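Local coordinates for succinate--CoA ligase subunit alpha (Campylobacter jejuni, PDB 6MEL), which belongs to the CoA-ligase alpha-subunit family and pairs a Rossmann-like CoA-binding domain with a second, CoA-ligase domain, at residues N8-T22 with N34-H48. Residues are numbered along the deposited sequence; the frame is centred on the assembly and turned at random.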
# COMPACT_ATOMS: atom_id res chain seq x y z
N ASN A 8 2.94 7.29 32.82
CA ASN A 8 1.95 6.66 33.68
C ASN A 8 0.92 5.88 32.87
O ASN A 8 0.22 5.08 33.45
CB ASN A 8 1.21 7.68 34.55
CG ASN A 8 2.17 8.41 35.48
OD1 ASN A 8 3.10 7.80 36.02
ND2 ASN A 8 2.03 9.72 35.58
N THR A 9 0.81 6.13 31.56
CA THR A 9 -0.24 5.43 30.79
C THR A 9 -0.09 3.90 31.00
O THR A 9 0.93 3.35 30.71
CB THR A 9 -0.11 5.76 29.30
OG1 THR A 9 -0.05 7.18 29.13
CG2 THR A 9 -1.24 5.15 28.48
N LYS A 10 -1.15 3.23 31.42
CA LYS A 10 -1.14 1.78 31.52
C LYS A 10 -1.41 1.14 30.16
O LYS A 10 -2.40 1.48 29.52
CB LYS A 10 -2.22 1.33 32.49
CG LYS A 10 -2.07 1.92 33.89
CD LYS A 10 -2.59 1.03 34.99
CE LYS A 10 -3.56 1.73 35.90
NZ LYS A 10 -4.85 1.90 35.19
N VAL A 11 -0.56 0.17 29.81
CA VAL A 11 -0.56 -0.44 28.50
C VAL A 11 -0.61 -1.96 28.65
O VAL A 11 0.20 -2.50 29.37
CB VAL A 11 0.72 -0.07 27.73
CG1 VAL A 11 0.79 -0.80 26.38
CG2 VAL A 11 0.86 1.44 27.56
N ILE A 12 -1.50 -2.61 27.88
CA ILE A 12 -1.45 -4.04 27.67
C ILE A 12 -0.95 -4.31 26.26
O ILE A 12 -1.13 -3.50 25.33
CB ILE A 12 -2.82 -4.69 27.89
CG1 ILE A 12 -3.90 -3.99 27.07
CG2 ILE A 12 -3.16 -4.72 29.36
CD1 ILE A 12 -5.21 -4.75 27.07
N VAL A 13 -0.37 -5.50 26.09
CA VAL A 13 0.18 -5.91 24.80
C VAL A 13 -0.65 -7.08 24.30
O VAL A 13 -0.76 -8.10 24.95
CB VAL A 13 1.66 -6.29 24.95
CG1 VAL A 13 2.25 -6.73 23.64
CG2 VAL A 13 2.48 -5.16 25.58
N GLN A 14 -1.24 -6.94 23.10
CA GLN A 14 -1.90 -8.07 22.45
C GLN A 14 -0.82 -8.75 21.59
O GLN A 14 -0.08 -8.09 20.85
CB GLN A 14 -3.14 -7.61 21.70
CG GLN A 14 -4.27 -7.12 22.59
CD GLN A 14 -5.38 -6.42 21.85
OE1 GLN A 14 -5.58 -5.22 22.01
NE2 GLN A 14 -6.11 -7.18 21.04
N GLY A 15 -0.71 -10.08 21.73
CA GLY A 15 0.37 -10.85 21.11
C GLY A 15 1.66 -10.78 21.94
O GLY A 15 2.76 -10.87 21.41
N PHE A 16 1.49 -10.78 23.26
CA PHE A 16 2.53 -10.48 24.22
C PHE A 16 3.66 -11.52 24.21
O PHE A 16 4.77 -11.15 24.48
CB PHE A 16 1.90 -10.40 25.60
CG PHE A 16 2.74 -9.87 26.74
CD1 PHE A 16 3.69 -8.89 26.56
CD2 PHE A 16 2.49 -10.31 28.03
CE1 PHE A 16 4.39 -8.37 27.64
CE2 PHE A 16 3.19 -9.79 29.11
CZ PHE A 16 4.14 -8.83 28.91
N THR A 17 3.38 -12.80 23.93
CA THR A 17 4.40 -13.82 24.12
C THR A 17 5.11 -14.16 22.81
O THR A 17 6.01 -14.91 22.84
CB THR A 17 3.88 -15.13 24.75
OG1 THR A 17 2.83 -15.66 23.96
CG2 THR A 17 3.41 -14.92 26.17
N GLY A 18 4.67 -13.61 21.68
CA GLY A 18 5.40 -13.78 20.48
C GLY A 18 6.83 -13.24 20.62
O GLY A 18 7.12 -12.40 21.47
N LYS A 19 7.72 -13.71 19.74
CA LYS A 19 9.14 -13.43 19.84
C LYS A 19 9.43 -11.93 19.67
O LYS A 19 10.09 -11.29 20.49
CB LYS A 19 9.88 -14.23 18.76
CG LYS A 19 11.12 -14.95 19.24
CD LYS A 19 12.06 -15.32 18.10
CE LYS A 19 13.52 -15.27 18.51
NZ LYS A 19 14.40 -15.37 17.32
N GLU A 20 8.93 -11.37 18.58
CA GLU A 20 9.14 -9.96 18.23
C GLU A 20 8.51 -9.06 19.29
O GLU A 20 9.10 -8.11 19.73
CB GLU A 20 8.44 -9.62 16.91
CG GLU A 20 9.33 -9.58 15.69
CD GLU A 20 8.75 -8.64 14.63
OE1 GLU A 20 9.49 -7.78 14.13
OE2 GLU A 20 7.53 -8.72 14.36
N ALA A 21 7.27 -9.35 19.64
CA ALA A 21 6.53 -8.63 20.64
C ALA A 21 7.30 -8.61 21.96
O ALA A 21 7.35 -7.58 22.64
CB ALA A 21 5.18 -9.25 20.86
N THR A 22 7.90 -9.76 22.31
CA THR A 22 8.66 -9.90 23.58
C THR A 22 9.88 -8.95 23.55
O THR A 22 10.10 -8.19 24.47
CB THR A 22 9.07 -11.36 23.83
OG1 THR A 22 7.89 -12.15 23.98
CG2 THR A 22 9.97 -11.50 25.06
N ASN A 34 4.75 1.97 31.09
CA ASN A 34 4.03 1.22 32.12
C ASN A 34 3.24 0.05 31.50
O ASN A 34 2.01 0.07 31.45
CB ASN A 34 3.08 2.14 32.90
CG ASN A 34 2.50 1.50 34.16
OD1 ASN A 34 3.01 0.48 34.59
ND2 ASN A 34 1.42 2.03 34.71
N ILE A 35 3.93 -0.98 31.03
CA ILE A 35 3.24 -2.14 30.57
C ILE A 35 2.77 -2.95 31.77
O ILE A 35 3.60 -3.42 32.56
CB ILE A 35 4.13 -2.95 29.61
CG1 ILE A 35 4.35 -2.16 28.31
CG2 ILE A 35 3.52 -4.31 29.35
CD1 ILE A 35 5.22 -2.82 27.28
N VAL A 36 1.46 -3.22 31.86
CA VAL A 36 0.92 -3.85 33.06
C VAL A 36 0.54 -5.29 32.79
O VAL A 36 0.12 -5.96 33.71
CB VAL A 36 -0.30 -3.09 33.63
CG1 VAL A 36 0.09 -1.75 34.19
CG2 VAL A 36 -1.39 -2.95 32.58
N GLY A 37 0.69 -5.77 31.56
CA GLY A 37 0.16 -7.10 31.22
C GLY A 37 0.04 -7.32 29.73
O GLY A 37 0.30 -6.44 28.89
N GLY A 38 -0.36 -8.52 29.36
CA GLY A 38 -0.55 -8.80 27.95
C GLY A 38 -1.47 -9.98 27.73
O GLY A 38 -1.81 -10.69 28.71
N ILE A 39 -1.79 -10.21 26.45
CA ILE A 39 -2.74 -11.20 26.04
C ILE A 39 -2.00 -12.23 25.17
O ILE A 39 -1.28 -11.89 24.26
CB ILE A 39 -3.94 -10.55 25.32
CG1 ILE A 39 -4.78 -9.66 26.25
CG2 ILE A 39 -4.90 -11.60 24.79
CD1 ILE A 39 -4.19 -8.44 26.70
N THR A 40 -2.22 -13.51 25.47
CA THR A 40 -2.02 -14.59 24.52
C THR A 40 -3.03 -15.69 24.82
O THR A 40 -3.00 -16.23 25.91
CB THR A 40 -0.60 -15.15 24.59
OG1 THR A 40 0.33 -14.12 24.23
CG2 THR A 40 -0.41 -16.33 23.65
N PRO A 41 -3.95 -16.04 23.90
CA PRO A 41 -4.92 -17.11 24.17
C PRO A 41 -4.19 -18.39 24.62
O PRO A 41 -3.19 -18.75 24.03
CB PRO A 41 -5.62 -17.33 22.83
CG PRO A 41 -5.49 -15.98 22.14
CD PRO A 41 -4.10 -15.48 22.54
N HIS A 42 -4.71 -19.00 25.69
CA HIS A 42 -4.30 -20.29 26.22
C HIS A 42 -3.05 -20.14 27.11
O HIS A 42 -2.45 -21.13 27.50
CB HIS A 42 -4.07 -21.31 25.10
CG HIS A 42 -5.21 -21.38 24.14
ND1 HIS A 42 -6.50 -21.67 24.55
CD2 HIS A 42 -5.25 -21.20 22.81
CE1 HIS A 42 -7.29 -21.64 23.49
NE2 HIS A 42 -6.55 -21.35 22.42
N LYS A 43 -2.67 -18.90 27.44
CA LYS A 43 -1.57 -18.69 28.33
C LYS A 43 -1.98 -17.82 29.50
O LYS A 43 -1.11 -17.34 30.25
CB LYS A 43 -0.40 -18.09 27.56
CG LYS A 43 0.28 -19.12 26.68
CD LYS A 43 1.49 -18.60 25.99
CE LYS A 43 2.23 -19.69 25.26
NZ LYS A 43 3.18 -19.06 24.31
N GLY A 44 -3.29 -17.67 29.69
CA GLY A 44 -3.81 -16.92 30.81
C GLY A 44 -3.34 -17.53 32.12
O GLY A 44 -3.27 -18.75 32.23
N GLY A 45 -2.95 -16.67 33.06
CA GLY A 45 -2.42 -17.08 34.36
C GLY A 45 -0.91 -17.16 34.37
O GLY A 45 -0.30 -17.20 35.43
N GLN A 46 -0.26 -17.20 33.20
CA GLN A 46 1.18 -17.20 33.20
C GLN A 46 1.71 -15.80 33.54
O GLN A 46 0.94 -14.83 33.75
CB GLN A 46 1.73 -17.72 31.88
CG GLN A 46 1.31 -19.15 31.59
CD GLN A 46 1.93 -19.62 30.31
OE1 GLN A 46 2.89 -19.05 29.83
NE2 GLN A 46 1.38 -20.67 29.73
N THR A 47 3.04 -15.73 33.66
CA THR A 47 3.80 -14.53 33.85
C THR A 47 4.78 -14.40 32.66
O THR A 47 5.32 -15.41 32.19
CB THR A 47 4.51 -14.58 35.21
OG1 THR A 47 3.51 -14.38 36.21
CG2 THR A 47 5.52 -13.48 35.39
N HIS A 48 4.98 -13.16 32.19
CA HIS A 48 5.87 -12.87 31.02
C HIS A 48 6.43 -11.46 31.19
O HIS A 48 5.68 -10.49 31.49
CB HIS A 48 5.14 -13.16 29.69
CG HIS A 48 5.95 -12.93 28.45
ND1 HIS A 48 7.01 -13.73 28.10
CD2 HIS A 48 5.88 -11.98 27.49
CE1 HIS A 48 7.53 -13.33 26.95
NE2 HIS A 48 6.84 -12.25 26.54
O HOH W 1 3.33 4.24 29.89
O HOH W 2 1.40 -13.95 21.46
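The ring of Phe16 lies between His48 and the backbone of Gly37: CD2 of His48 sits 3.6 Å above the centre of one face, and the carbonyl carbon of Gly37 is offset toward the rim of the other. These groups gather at the C-terminal end of two neighbouring parallel strands, 10-14 and 34-39, joined through helix 19-31 as the first beta-alpha-beta unit of the Rossmann-like CoA-binding domain. With centroids 4.8 Å apart and planes at 88°, the rings form a T-shaped pair, the imidazole giving its edge to the phenyl face. One imidazole face takes Thr17 CG2 as a CH-pi contact, while near the ring plane NE2 donates to Thr22 OG1 at 2.8 Å. This bond ties the imidazole to the first turn of helix 19-31, and OG1 itself donates to O of Gly18, the N-cap residue. The strand axes approach to 4.4 Å at 21°, and the pairing is witnessed by Val36 N to Val11 O, Val13 N to Gly37 O and Ile39 N to Val13 O. Phe16 CG, anti to the backbone N (chi1 -170°), takes the place where a CB on Gly38 would stand, and Phe16 CD2 comes to 3.4 Å from Gly38 CA. On the other sheet face Ile12 CD1 meets Ile39 CD1 at 3.8 Å; helix 57-64 touches Ile12 through Val57 and Ile39 through Ala60. At the end of strand 34-39, Ile39 O accepts from Phe16 N at 3.1 Å and from Thr40 OG1, both from the same face of its carbonyl plane, and Thr40 OG1 receives the hydroxyl of Thr17, OG1 to OG1 2.9 Å.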